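Local atomic coordinates of oxaloacetate acetyl hydrolase (Cryphonectria parasitica, PDB entry 3LYE), a protein that belongs to the phosphoenolpyruvate phosphomutase family, whose members are built on an alpha/beta (TIM) barrel, and forms an assembly of four chains. Residues Gly35-Glu43 with Val280-Leu288; Tyr177-Arg185 with Gln205-Trp216. One frame throughout, in Å; residues are numbered along the deposited sequence.

Contact 1 of 2, residues Gly35-Glu43 with Val280-Leu288; sequences GLSARTAME and VRLFEVCGL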
ATOM      1  N   GLY A  35       1.150  -6.243 -14.436  1.00  6.95           N
ATOM      2  CA  GLY A  35      -0.113  -6.346 -15.120  1.00  8.57           C
ATOM      3  C   GLY A  35       0.003  -6.579 -16.613  1.00  8.47           C
ATOM      4  O   GLY A  35      -0.736  -7.368 -17.175  1.00  9.09           O
ATOM      5  N   LEU A  36       0.979  -5.937 -17.238  1.00  7.92           N
ATOM      6  CA  LEU A  36       1.166  -6.092 -18.663  1.00  9.46           C
ATOM      7  C   LEU A  36       1.596  -7.511 -19.016  1.00  8.72           C
ATOM      8  O   LEU A  36       1.038  -8.139 -19.905  1.00  9.53           O
ATOM      9  CB  LEU A  36       2.173  -5.083 -19.163  1.00  9.65           C
ATOM     10  CG  LEU A  36       2.421  -5.117 -20.667  1.00 10.37           C
ATOM     11  CD1 LEU A  36       1.144  -4.752 -21.474  1.00 11.95           C
ATOM     12  CD2 LEU A  36       3.570  -4.255 -21.066  1.00 10.41           C
ATOM     13  N   SER A  37       2.607  -8.018 -18.329  1.00  8.56           N
ATOM     14  CA  SER A  37       3.075  -9.370 -18.606  1.00  8.40           C
ATOM     15  C   SER A  37       1.949 -10.388 -18.329  1.00  7.61           C
ATOM     16  O   SER A  37       1.718 -11.310 -19.118  1.00  9.06           O
ATOM     17  CB  SER A  37       4.334  -9.733 -17.814  1.00  8.06           C
ATOM     18  OG  SER A  37       4.153  -9.527 -16.432  1.00  8.24           O
ATOM     19  N   ALA A  38       1.224 -10.224 -17.236  1.00  8.03           N
ATOM     20  CA  ALA A  38       0.133 -11.136 -16.936  1.00  8.48           C
ATOM     21  C   ALA A  38      -0.986 -11.062 -17.981  1.00  8.52           C
ATOM     22  O   ALA A  38      -1.496 -12.091 -18.453  1.00  9.38           O
ATOM     23  CB  ALA A  38      -0.428 -10.853 -15.553  1.00  8.72           C
ATOM     24  N   ARG A  39      -1.365  -9.848 -18.365  1.00  8.89           N
ATOM     25  CA  ARG A  39      -2.425  -9.684 -19.363  1.00  8.92           C
ATOM     26  C   ARG A  39      -2.009 -10.290 -20.708  1.00  8.86           C
ATOM     27  O   ARG A  39      -2.841 -10.811 -21.436  1.00 10.24           O
ATOM     28  CB  ARG A  39      -2.748  -8.200 -19.539  1.00  8.54           C
ATOM     29  CG  ARG A  39      -3.582  -7.591 -18.426  1.00  8.60           C
ATOM     30  CD  ARG A  39      -5.014  -8.097 -18.403  1.00  8.95           C
ATOM     31  NE  ARG A  39      -5.822  -7.197 -17.595  1.00  8.03           N
ATOM     32  CZ  ARG A  39      -7.127  -7.325 -17.412  1.00  8.36           C
ATOM     33  NH1 ARG A  39      -7.749  -6.432 -16.674  1.00  9.39           N
ATOM     34  NH2 ARG A  39      -7.786  -8.337 -17.960  1.00 10.66           N
ATOM     35  N   THR A  40      -0.723 -10.214 -21.019  1.00  8.98           N
ATOM     36  CA  THR A  40      -0.243 -10.768 -22.289  1.00  9.37           C
ATOM     37  C   THR A  40      -0.343 -12.302 -22.259  1.00 10.39           C
ATOM     38  O   THR A  40      -0.780 -12.943 -23.213  1.00 11.00           O
ATOM     39  CB  THR A  40       1.162 -10.307 -22.636  1.00  9.72           C
ATOM     40  OG1 THR A  40       1.200  -8.878 -22.662  1.00 10.90           O
ATOM     41  CG2 THR A  40       1.584 -10.754 -24.006  1.00 11.03           C
ATOM     42  N   ALA A  41       0.069 -12.907 -21.157  1.00  9.56           N
ATOM     43  CA  ALA A  41      -0.036 -14.358 -21.014  1.00 10.20           C
ATOM     44  C   ALA A  41      -1.503 -14.787 -21.117  1.00 10.07           C
ATOM     45  O   ALA A  41      -1.823 -15.823 -21.682  1.00 11.50           O
ATOM     46  CB  ALA A  41       0.564 -14.798 -19.715  1.00  9.53           C
ATOM     47  N   MET A  42      -2.401 -13.975 -20.559  1.00 10.20           N
ATOM     48  CA  MET A  42      -3.844 -14.249 -20.606  1.00 11.83           C
ATOM     49  C   MET A  42      -4.360 -14.153 -22.040  1.00 12.92           C
ATOM     50  O   MET A  42      -5.101 -15.020 -22.484  1.00 14.57           O
ATOM     51  CB  MET A  42      -4.617 -13.284 -19.706  1.00 11.55           C
ATOM     52  CG  MET A  42      -4.318 -13.486 -18.237  1.00 12.50           C
ATOM     53  SD  MET A  42      -4.765 -12.096 -17.151  1.00 13.22           S
ATOM     54  CE  MET A  42      -6.530 -12.180 -17.159  1.00 12.76           C
ATOM     55  N   GLU A  43      -3.939 -13.122 -22.761  1.00 12.47           N
ATOM     56  CA  GLU A  43      -4.339 -12.909 -24.145  1.00 13.79           C
ATOM     57  C   GLU A  43      -3.976 -14.136 -24.987  1.00 13.09           C
ATOM     58  O   GLU A  43      -4.739 -14.556 -25.866  1.00 14.65           O
ATOM     59  CB  GLU A  43      -3.526 -11.726 -24.744  1.00 14.57           C
ATOM     60  CG  GLU A  43      -3.664 -11.490 -26.246  1.00 17.03           C
ATOM     61  CD  GLU A  43      -2.697 -10.450 -26.837  1.00 18.34           C
ATOM     62  OE1 GLU A  43      -2.821 -10.177 -28.060  1.00 21.42           O
ATOM     63  OE2 GLU A  43      -1.837  -9.899 -26.140  1.00 15.85           O
ATOM     64  N   VAL A 280      -4.331   2.046 -27.950  1.00 13.69           N
ATOM     65  CA  VAL A 280      -5.566   1.277 -27.834  1.00 13.72           C
ATOM     66  C   VAL A 280      -5.291  -0.220 -27.809  1.00 12.77           C
ATOM     67  O   VAL A 280      -5.989  -0.945 -27.089  1.00 13.77           O
ATOM     68  CB  VAL A 280      -6.644   1.666 -28.919  1.00 15.21           C
ATOM     69  CG1 VAL A 280      -6.177   1.360 -30.316  1.00 18.19           C
ATOM     70  CG2 VAL A 280      -7.982   0.996 -28.697  1.00 18.57           C
ATOM     71  N   ARG A 281      -4.324  -0.714 -28.572  1.00 12.21           N
ATOM     72  CA  ARG A 281      -4.075  -2.146 -28.512  1.00 12.42           C
ATOM     73  C   ARG A 281      -3.616  -2.516 -27.093  1.00 11.91           C
ATOM     74  O   ARG A 281      -4.015  -3.525 -26.554  1.00 12.83           O
ATOM     75  CB  ARG A 281      -3.001  -2.576 -29.498  1.00 13.63           C
ATOM     76  CG  ARG A 281      -2.751  -4.085 -29.480  1.00 18.16           C
ATOM     77  CD  ARG A 281      -1.936  -4.583 -30.612  1.00 21.77           C
ATOM     78  NE  ARG A 281      -1.522  -5.965 -30.352  1.00 23.45           N
ATOM     79  CZ  ARG A 281      -0.691  -6.630 -31.136  1.00 24.76           C
ATOM     80  NH1 ARG A 281      -0.215  -6.054 -32.235  1.00 25.89           N
ATOM     81  NH2 ARG A 281      -0.348  -7.857 -30.830  1.00 23.81           N
ATOM     82  N   LEU A 282      -2.740  -1.706 -26.500  1.00 10.94           N
ATOM     83  CA  LEU A 282      -2.262  -1.969 -25.143  1.00 10.44           C
ATOM     84  C   LEU A 282      -3.440  -1.923 -24.153  1.00 10.59           C
ATOM     85  O   LEU A 282      -3.533  -2.744 -23.245  1.00 12.09           O
ATOM     86  CB  LEU A 282      -1.202  -0.937 -24.777  1.00 11.25           C
ATOM     87  CG  LEU A 282       0.093  -1.088 -25.580  1.00 10.53           C
ATOM     88  CD1 LEU A 282       0.944   0.191 -25.451  1.00 11.78           C
ATOM     89  CD2 LEU A 282       0.833  -2.374 -25.184  1.00 12.33           C
ATOM     90  N   PHE A 283      -4.362  -0.981 -24.348  1.00 10.50           N
ATOM     91  CA  PHE A 283      -5.517  -0.888 -23.452  1.00 11.45           C
ATOM     92  C   PHE A 283      -6.386  -2.126 -23.605  1.00 11.70           C
ATOM     93  O   PHE A 283      -6.921  -2.646 -22.627  1.00 12.02           O
ATOM     94  CB  PHE A 283      -6.321   0.370 -23.690  1.00 11.79           C
ATOM     95  CG  PHE A 283      -5.572   1.630 -23.424  1.00 12.69           C
ATOM     96  CD1 PHE A 283      -4.572   1.691 -22.458  1.00 14.20           C
ATOM     97  CD2 PHE A 283      -5.855   2.776 -24.148  1.00 16.24           C
ATOM     98  CE1 PHE A 283      -3.855   2.868 -22.259  1.00 17.53           C
ATOM     99  CE2 PHE A 283      -5.149   3.968 -23.925  1.00 16.88           C
ATOM    100  CZ  PHE A 283      -4.150   4.001 -22.991  1.00 17.33           C
ATOM    101  N   GLU A 284      -6.546  -2.592 -24.840  1.00 12.22           N
ATOM    102  CA  GLU A 284      -7.344  -3.781 -25.078  1.00 12.29           C
ATOM    103  C   GLU A 284      -6.707  -4.997 -24.370  1.00 11.95           C
ATOM    104  O   GLU A 284      -7.394  -5.808 -23.768  1.00 12.87           O
ATOM    105  CB  GLU A 284      -7.509  -4.026 -26.586  1.00 13.47           C
ATOM    106  CG  GLU A 284      -8.388  -2.990 -27.278  1.00 16.95           C
ATOM    107  CD  GLU A 284      -8.344  -3.048 -28.794  1.00 24.90           C
ATOM    108  OE1 GLU A 284      -9.287  -2.498 -29.407  1.00 27.91           O
ATOM    109  OE2 GLU A 284      -7.364  -3.593 -29.362  1.00 29.22           O
ATOM    110  N   VAL A 285      -5.386  -5.101 -24.441  1.00 12.22           N
ATOM    111  CA  VAL A 285      -4.709  -6.216 -23.787  1.00 11.59           C
ATOM    112  C   VAL A 285      -4.958  -6.095 -22.285  1.00 11.22           C
ATOM    113  O   VAL A 285      -5.188  -7.073 -21.591  1.00 11.62           O
ATOM    114  CB  VAL A 285      -3.186  -6.170 -24.086  1.00 13.12           C
ATOM    115  CG1 VAL A 285      -2.365  -7.047 -23.120  1.00 14.84           C
ATOM    116  CG2 VAL A 285      -2.909  -6.500 -25.564  1.00 14.68           C
ATOM    117  N   CYS A 286      -4.998  -4.868 -21.795  1.00 11.28           N
ATOM    118  CA  CYS A 286      -5.198  -4.596 -20.385  1.00 11.56           C
ATOM    119  C   CYS A 286      -6.634  -4.419 -19.908  1.00 12.89           C
ATOM    120  O   CYS A 286      -6.869  -3.700 -18.938  1.00 16.05           O
ATOM    121  CB  CYS A 286      -4.279  -3.450 -19.928  1.00 13.10           C
ATOM    122  SG  CYS A 286      -2.516  -3.837 -20.031  1.00 14.19           S
ATOM    123  N   GLY A 287      -7.586  -5.045 -20.568  1.00 13.23           N
ATOM    124  CA  GLY A 287      -8.959  -4.988 -20.107  1.00 13.80           C
ATOM    125  C   GLY A 287      -9.894  -3.895 -20.514  1.00 13.49           C
ATOM    126  O   GLY A 287     -10.919  -3.679 -19.862  1.00 15.00           O
ATOM    127  N   LEU A 288      -9.619  -3.275 -21.651  1.00 12.82           N
ATOM    128  CA  LEU A 288     -10.496  -2.195 -22.089  1.00 13.10           C
ATOM    129  C   LEU A 288     -11.895  -2.674 -22.355  1.00 15.48           C
ATOM    130  O   LEU A 288     -12.850  -2.010 -21.978  1.00 15.64           O
ATOM    131  CB  LEU A 288      -9.924  -1.551 -23.352  1.00 14.24           C
ATOM    132  CG  LEU A 288     -10.783  -0.418 -23.930  1.00 14.88           C
ATOM    133  CD1 LEU A 288     -10.875   0.733 -22.967  1.00 14.60           C
ATOM    134  CD2 LEU A 288     -10.155   0.041 -25.253  1.00 16.30           C
TER
HETATM  135  O   HOH W   1      -5.233  -9.784 -21.997  1.00 15.42           O
HETATM  136  O   HOH W   2      -3.471  -7.756 -29.077  0.96 27.38           O
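E43 OE1 faces the edge of the R281 guanidinium, near its plane and beyond salt-bridge distance, and is held by two partners, a water and R259 of the second subunit. The water donates to E43 OE1 at 2.7 Å and accepts from R281 NE, so joining the two side chains, while R259 of the second subunit forms a salt bridge with the same oxygen. The gathered positive charge would probably favour an ionised carboxylate. E43 OE2 lies 3.6 Å from V285 CG2 and is hydrogen-bonded to Y255 OH of the second subunit; a long, extended glutamate suits a place where one end must serve two chains. Next to it, T40 turns its hydroxyl back on its own helix: T40 OG1 donates to L36 O at 2.9 Å, from the face of that carbonyl opposite to T40 N. This satisfies the hydroxyl beside V285 CG1.

Helix 35-43 follows the first barrel strand, 27-32, and the axes of segments 35-43 and 280-285 cross at 77°. Helix 279-285 ends here in a Schellman motif, with G287 at the positive phi that glycine readily adopts. Over this turn lies R39, its chain bent at chi2 (-69°) to lay one guanidinium face on the C286-G287 peptide, with C286 C 3.6 Å above the plane. R39 NE then bonds G62 O of the second subunit, while R39 CD packs 3.4 Å from V285 O. A second water gives both main chains a shared donor, lying 2.7 Å from V285 O and also bonding R39 O. Further along, L36 CD1 meets C286 SG at 4.0 Å, a small thiol against one methyl of a branched leucine.

Contact 2 of 2, residues Tyr177-Arg185 with Gln205-Trp216; sequences YEECIERLR and QAAAAVAALAPW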
ATOM      1  N   TYR A 177      21.944 -34.241  -3.632  1.00 28.65           N
ATOM      2  CA  TYR A 177      20.723 -34.840  -4.121  1.00 27.18           C
ATOM      3  C   TYR A 177      19.943 -35.651  -3.096  1.00 27.82           C
ATOM      4  O   TYR A 177      18.757 -35.408  -2.915  1.00 28.08           O
ATOM      5  CB  TYR A 177      21.049 -35.636  -5.365  1.00 28.13           C
ATOM      6  CG  TYR A 177      19.897 -36.345  -5.997  1.00 27.32           C
ATOM      7  CD1 TYR A 177      19.642 -37.652  -5.700  1.00 26.22           C
ATOM      8  CD2 TYR A 177      19.062 -35.704  -6.893  1.00 27.74           C
ATOM      9  CE1 TYR A 177      18.613 -38.321  -6.277  1.00 27.81           C
ATOM     10  CE2 TYR A 177      18.018 -36.369  -7.492  1.00 27.37           C
ATOM     11  CZ  TYR A 177      17.788 -37.683  -7.159  1.00 27.59           C
ATOM     12  OH  TYR A 177      16.760 -38.398  -7.715  1.00 28.66           O
ATOM     13  N   GLU A 178      20.595 -36.579  -2.407  1.00 27.65           N
ATOM     14  CA  GLU A 178      19.913 -37.400  -1.409  1.00 28.17           C
ATOM     15  C   GLU A 178      19.181 -36.559  -0.386  1.00 25.39           C
ATOM     16  O   GLU A 178      18.050 -36.867  -0.047  1.00 25.50           O
ATOM     17  CB  GLU A 178      20.901 -38.326  -0.675  1.00 32.32           C
ATOM     18  CG  GLU A 178      21.243 -39.618  -1.368  1.00 39.66           C
ATOM     19  CD  GLU A 178      22.105 -40.522  -0.480  1.00 47.31           C
ATOM     20  OE1 GLU A 178      21.663 -40.863   0.652  1.00 48.35           O
ATOM     21  OE2 GLU A 178      23.225 -40.882  -0.917  1.00 51.30           O
ATOM     22  N   GLU A 179      19.839 -35.525   0.133  1.00 23.05           N
ATOM     23  CA  GLU A 179      19.238 -34.639   1.123  1.00 22.99           C
ATOM     24  C   GLU A 179      17.982 -33.988   0.539  1.00 22.33           C
ATOM     25  O   GLU A 179      16.976 -33.886   1.227  1.00 23.94           O
ATOM     26  CB  GLU A 179      20.227 -33.568   1.560  1.00 24.69           C
ATOM     27  CG  GLU A 179      19.693 -32.554   2.547  1.00 26.48           C
ATOM     28  CD  GLU A 179      19.230 -33.170   3.844  1.00 32.01           C
ATOM     29  OE1 GLU A 179      18.375 -32.591   4.533  1.00 31.76           O
ATOM     30  OE2 GLU A 179      19.738 -34.240   4.194  1.00 35.25           O
ATOM     31  N   CYS A 180      18.036 -33.583  -0.730  1.00 20.80           N
ATOM     32  CA  CYS A 180      16.883 -32.955  -1.366  1.00 19.61           C
ATOM     33  C   CYS A 180      15.719 -33.907  -1.391  1.00 19.56           C
ATOM     34  O   CYS A 180      14.604 -33.527  -1.054  1.00 19.51           O
ATOM     35  CB  CYS A 180      17.187 -32.543  -2.804  1.00 19.73           C
ATOM     36  SG  CYS A 180      18.243 -31.109  -2.928  1.00 22.26           S
ATOM     37  N   ILE A 181      15.974 -35.148  -1.787  1.00 19.89           N
ATOM     38  CA  ILE A 181      14.936 -36.163  -1.860  1.00 20.18           C
ATOM     39  C   ILE A 181      14.332 -36.430  -0.477  1.00 19.76           C
ATOM     40  O   ILE A 181      13.105 -36.522  -0.327  1.00 19.30           O
ATOM     41  CB  ILE A 181      15.494 -37.479  -2.472  1.00 19.68           C
ATOM     42  CG1 ILE A 181      15.959 -37.251  -3.922  1.00 21.66           C
ATOM     43  CG2 ILE A 181      14.449 -38.558  -2.472  1.00 20.97           C
ATOM     44  CD1 ILE A 181      14.921 -36.563  -4.831  1.00 21.21           C
ATOM     45  N   GLU A 182      15.171 -36.521   0.548  1.00 20.50           N
ATOM     46  CA  GLU A 182      14.655 -36.777   1.892  1.00 21.89           C
ATOM     47  C   GLU A 182      13.828 -35.576   2.379  1.00 20.85           C
ATOM     48  O   GLU A 182      12.817 -35.745   3.071  1.00 20.11           O
ATOM     49  CB  GLU A 182      15.797 -37.140   2.840  1.00 25.11           C
ATOM     50  CG  GLU A 182      16.564 -38.405   2.388  1.00 30.11           C
ATOM     51  CD  GLU A 182      17.592 -38.884   3.392  1.00 39.54           C
ATOM     52  OE1 GLU A 182      17.803 -38.181   4.400  1.00 42.87           O
ATOM     53  OE2 GLU A 182      18.190 -39.964   3.172  1.00 41.91           O
ATOM     54  N   ARG A 183      14.240 -34.367   2.030  1.00 19.47           N
ATOM     55  CA  ARG A 183      13.490 -33.176   2.445  1.00 18.89           C
ATOM     56  C   ARG A 183      12.129 -33.114   1.776  1.00 17.71           C
ATOM     57  O   ARG A 183      11.148 -32.730   2.386  1.00 17.53           O
ATOM     58  CB  ARG A 183      14.242 -31.900   2.108  1.00 20.21           C
ATOM     59  CG  ARG A 183      15.345 -31.635   3.050  1.00 21.70           C
ATOM     60  CD  ARG A 183      16.161 -30.382   2.733  1.00 21.85           C
ATOM     61  NE  ARG A 183      17.161 -30.239   3.770  1.00 21.23           N
ATOM     62  CZ  ARG A 183      17.392 -29.159   4.505  1.00 19.67           C
ATOM     63  NH1 ARG A 183      16.764 -28.021   4.277  1.00 18.62           N
ATOM     64  NH2 ARG A 183      18.302 -29.207   5.464  1.00 21.11           N
ATOM     65  N   LEU A 184      12.089 -33.496   0.514  1.00 17.62           N
ATOM     66  CA  LEU A 184      10.858 -33.491  -0.247  1.00 15.72           C
ATOM     67  C   LEU A 184       9.927 -34.571   0.299  1.00 14.83           C
ATOM     68  O   LEU A 184       8.736 -34.338   0.455  1.00 15.62           O
ATOM     69  CB  LEU A 184      11.129 -33.656  -1.729  1.00 16.21           C
ATOM     70  CG  LEU A 184      11.775 -32.431  -2.388  1.00 16.63           C
ATOM     71  CD1 LEU A 184      12.110 -32.805  -3.848  1.00 19.13           C
ATOM     72  CD2 LEU A 184      10.905 -31.202  -2.327  1.00 17.13           C
ATOM     73  N   ARG A 185      10.464 -35.748   0.595  1.00 16.31           N
ATOM     74  CA  ARG A 185       9.623 -36.803   1.146  1.00 16.21           C
ATOM     75  C   ARG A 185       9.044 -36.343   2.487  1.00 14.59           C
ATOM     76  O   ARG A 185       7.861 -36.580   2.797  1.00 15.93           O
ATOM     77  CB  ARG A 185      10.414 -38.085   1.358  1.00 18.37           C
ATOM     78  CG  ARG A 185      10.662 -38.826   0.117  1.00 21.52           C
ATOM     79  CD  ARG A 185      11.252 -40.183   0.416  1.00 25.86           C
ATOM     80  NE  ARG A 185      11.487 -40.890  -0.835  1.00 29.26           N
ATOM     81  CZ  ARG A 185      12.637 -41.436  -1.204  1.00 31.03           C
ATOM     82  NH1 ARG A 185      12.707 -42.046  -2.381  1.00 31.31           N
ATOM     83  NH2 ARG A 185      13.702 -41.396  -0.397  1.00 30.74           N
ATOM     84  N   GLN A 205      19.515 -35.972 -13.777  1.00 31.76           N
ATOM     85  CA  GLN A 205      19.174 -35.741 -12.393  1.00 30.73           C
ATOM     86  C   GLN A 205      17.717 -35.329 -12.252  1.00 30.02           C
ATOM     87  O   GLN A 205      17.051 -35.741 -11.311  1.00 29.45           O
ATOM     88  CB  GLN A 205      20.111 -34.702 -11.828  1.00 32.27           C
ATOM     89  CG  GLN A 205      20.005 -34.453 -10.383  1.00 33.49           C
ATOM     90  CD  GLN A 205      20.957 -33.370  -9.997  1.00 36.60           C
ATOM     91  OE1 GLN A 205      20.826 -32.234 -10.449  1.00 36.57           O
ATOM     92  NE2 GLN A 205      21.952 -33.714  -9.186  1.00 36.92           N
ATOM     93  N   ALA A 206      17.211 -34.557 -13.211  1.00 29.63           N
ATOM     94  CA  ALA A 206      15.816 -34.116 -13.155  1.00 27.49           C
ATOM     95  C   ALA A 206      14.865 -35.312 -13.272  1.00 29.54           C
ATOM     96  O   ALA A 206      13.923 -35.434 -12.484  1.00 29.77           O
ATOM     97  CB  ALA A 206      15.520 -33.099 -14.262  1.00 26.29           C
ATOM     98  N   ALA A 207      15.137 -36.213 -14.217  1.00 28.77           N
ATOM     99  CA  ALA A 207      14.276 -37.377 -14.412  1.00 29.70           C
ATOM    100  C   ALA A 207      14.304 -38.324 -13.223  1.00 31.59           C
ATOM    101  O   ALA A 207      13.300 -38.982 -12.904  1.00 32.41           O
ATOM    102  CB  ALA A 207      14.668 -38.127 -15.676  1.00 29.25           C
ATOM    103  N   ALA A 208      15.454 -38.370 -12.558  1.00 31.58           N
ATOM    104  CA  ALA A 208      15.629 -39.238 -11.402  1.00 29.48           C
ATOM    105  C   ALA A 208      14.863 -38.725 -10.204  1.00 28.67           C
ATOM    106  O   ALA A 208      14.330 -39.520  -9.428  1.00 30.81           O
ATOM    107  CB  ALA A 208      17.097 -39.376 -11.066  1.00 30.31           C
ATOM    108  N   ALA A 209      14.809 -37.413 -10.029  1.00 26.98           N
ATOM    109  CA  ALA A 209      14.076 -36.871  -8.890  1.00 26.38           C
ATOM    110  C   ALA A 209      12.598 -37.212  -9.074  1.00 26.51           C
ATOM    111  O   ALA A 209      11.902 -37.571  -8.122  1.00 27.77           O
ATOM    112  CB  ALA A 209      14.259 -35.373  -8.793  1.00 26.19           C
ATOM    113  N   VAL A 210      12.113 -37.086 -10.306  1.00 26.22           N
ATOM    114  CA  VAL A 210      10.719 -37.396 -10.580  1.00 25.92           C
ATOM    115  C   VAL A 210      10.443 -38.868 -10.214  1.00 27.36           C
ATOM    116  O   VAL A 210       9.439 -39.191  -9.573  1.00 28.00           O
ATOM    117  CB  VAL A 210      10.350 -37.157 -12.051  1.00 25.66           C
ATOM    118  CG1 VAL A 210       8.965 -37.727 -12.311  1.00 24.14           C
ATOM    119  CG2 VAL A 210      10.400 -35.664 -12.406  1.00 25.02           C
ATOM    120  N   ALA A 211      11.328 -39.761 -10.636  1.00 28.22           N
ATOM    121  CA  ALA A 211      11.141 -41.172 -10.331  1.00 27.96           C
ATOM    122  C   ALA A 211      11.266 -41.500  -8.830  1.00 29.09           C
ATOM    123  O   ALA A 211      10.591 -42.401  -8.304  1.00 30.84           O
ATOM    124  CB  ALA A 211      12.140 -42.005 -11.119  1.00 28.47           C
ATOM    125  N   ALA A 212      12.108 -40.760  -8.123  1.00 27.85           N
ATOM    126  CA  ALA A 212      12.307 -41.015  -6.704  1.00 27.06           C
ATOM    127  C   ALA A 212      11.110 -40.638  -5.875  1.00 27.79           C
ATOM    128  O   ALA A 212      10.869 -41.235  -4.812  1.00 29.99           O
ATOM    129  CB  ALA A 212      13.491 -40.239  -6.210  1.00 27.29           C
ATOM    130  N   LEU A 213      10.384 -39.619  -6.322  1.00 25.71           N
ATOM    131  CA  LEU A 213       9.204 -39.158  -5.591  1.00 24.02           C
ATOM    132  C   LEU A 213       7.876 -39.649  -6.166  1.00 24.43           C
ATOM    133  O   LEU A 213       6.839 -39.478  -5.540  1.00 24.44           O
ATOM    134  CB  LEU A 213       9.228 -37.619  -5.493  1.00 25.06           C
ATOM    135  CG  LEU A 213      10.300 -37.314  -4.443  1.00 28.76           C
ATOM    136  CD1 LEU A 213      10.996 -36.022  -4.678  1.00 30.97           C
ATOM    137  CD2 LEU A 213       9.686 -37.405  -3.044  1.00 29.54           C
ATOM    138  N   ALA A 214       7.907 -40.285  -7.334  1.00 24.87           N
ATOM    139  CA  ALA A 214       6.680 -40.783  -7.958  1.00 24.01           C
ATOM    140  C   ALA A 214       5.892 -41.628  -6.954  1.00 24.81           C
ATOM    141  O   ALA A 214       6.473 -42.453  -6.243  1.00 27.60           O
ATOM    142  CB  ALA A 214       7.021 -41.632  -9.152  1.00 24.86           C
ATOM    143  N   PRO A 215       4.559 -41.526  -6.969  1.00 24.16           N
ATOM    144  CA  PRO A 215       3.706 -40.716  -7.837  1.00 24.90           C
ATOM    145  C   PRO A 215       3.435 -39.289  -7.353  1.00 23.33           C
ATOM    146  O   PRO A 215       2.581 -38.618  -7.922  1.00 24.20           O
ATOM    147  CB  PRO A 215       2.391 -41.488  -7.801  1.00 24.64           C
ATOM    148  CG  PRO A 215       2.338 -42.014  -6.427  1.00 25.19           C
ATOM    149  CD  PRO A 215       3.761 -42.377  -6.062  1.00 24.94           C
ATOM    150  N   TRP A 216       4.139 -38.814  -6.337  1.00 20.64           N
ATOM    151  CA  TRP A 216       3.904 -37.458  -5.835  1.00 18.07           C
ATOM    152  C   TRP A 216       4.419 -36.527  -6.916  1.00 17.97           C
ATOM    153  O   TRP A 216       5.557 -36.663  -7.358  1.00 20.02           O
ATOM    154  CB  TRP A 216       4.613 -37.285  -4.512  1.00 17.23           C
ATOM    155  CG  TRP A 216       4.324 -36.031  -3.755  1.00 16.33           C
ATOM    156  CD1 TRP A 216       3.126 -35.633  -3.253  1.00 15.44           C
ATOM    157  CD2 TRP A 216       5.269 -35.049  -3.361  1.00 14.88           C
ATOM    158  NE1 TRP A 216       3.263 -34.447  -2.577  1.00 15.24           N
ATOM    159  CE2 TRP A 216       4.576 -34.069  -2.625  1.00 14.79           C
ATOM    160  CE3 TRP A 216       6.646 -34.901  -3.565  1.00 15.99           C
ATOM    161  CZ2 TRP A 216       5.212 -32.971  -2.073  1.00 13.48           C
ATOM    162  CZ3 TRP A 216       7.280 -33.850  -2.994  1.00 15.14           C
ATOM    163  CH2 TRP A 216       6.562 -32.858  -2.283  1.00 14.54           C
TER
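L213 and L184 meet at the apolar centre, where L213 CD1 sits 3.5 Å from L184 CD1, the two side chains crossing at about a right angle. I181 slides past L213 in the opposite direction and brings its terminal methyl to the same spot, I181 CD1 lying 4.0 Å from L213 CD1. Branched side chains fill this depth, and I181 CD1 also lies against the small side chains of A209 and A212.

The alanines also make a hole for a larger knob. With CG anti to the backbone N (chi1 179°), the ring of Y177 reaches across to lodge among Q205, A208, A209 and A212 in knobs-into-holes fashion. I181 CG1 backs one face of the ring from within its own helix. The chain of Q205 runs past the ring, Q205 CG 3.8 Å from Y177 CD2, with amide and ring nearly parallel; its OE1 is bonded to R201 N.

At the other end, L184 CB rests 4.1 Å from W216 CZ3, and the indole NE1 is satisfied by A192 O. R185 closes the polar edge. Its aliphatic part packs on L213, R185 CG being 3.6 Å from L213 CD2, and its guanidinium lies with one face over I181 CG2. R185 NH1 donates to A212 O at 3.2 Å (N-H...O 146°), in the last turn of helix 203-213, where the helix dipole would probably favour a positive charge.

The two helices are successive in the barrel's outer layer, and the axes of segments 177-185 and 205-213 cross at -37°; strand 194-197, which joins them in sequence, supplies L197 beneath I181, L184 and A209, while helix 172-175 places L172 against Y177 and Q205.

In the fold
The two contacts lie on opposite sides of the chain's centre, their own centres 38 Å apart and their nearest atoms about 24 Å apart. Contact 2 is nested along the chain inside the loop closed by contact 1. It joins helices that flank strand 194-197, neighbours in sequence and within a single subunit. Contact 1 instead brings the helix after the first barrel strand together with helix 279-285, beyond the last strand, at a site also lined by helix 251-268 of the second subunit. This is consistent with the helix exchange between subunits known in this superfamily: contact 2 lies wholly within one subunit's barrel layer, whereas contact 1 joins a barrel helix to the C-terminal part at a subunit interface.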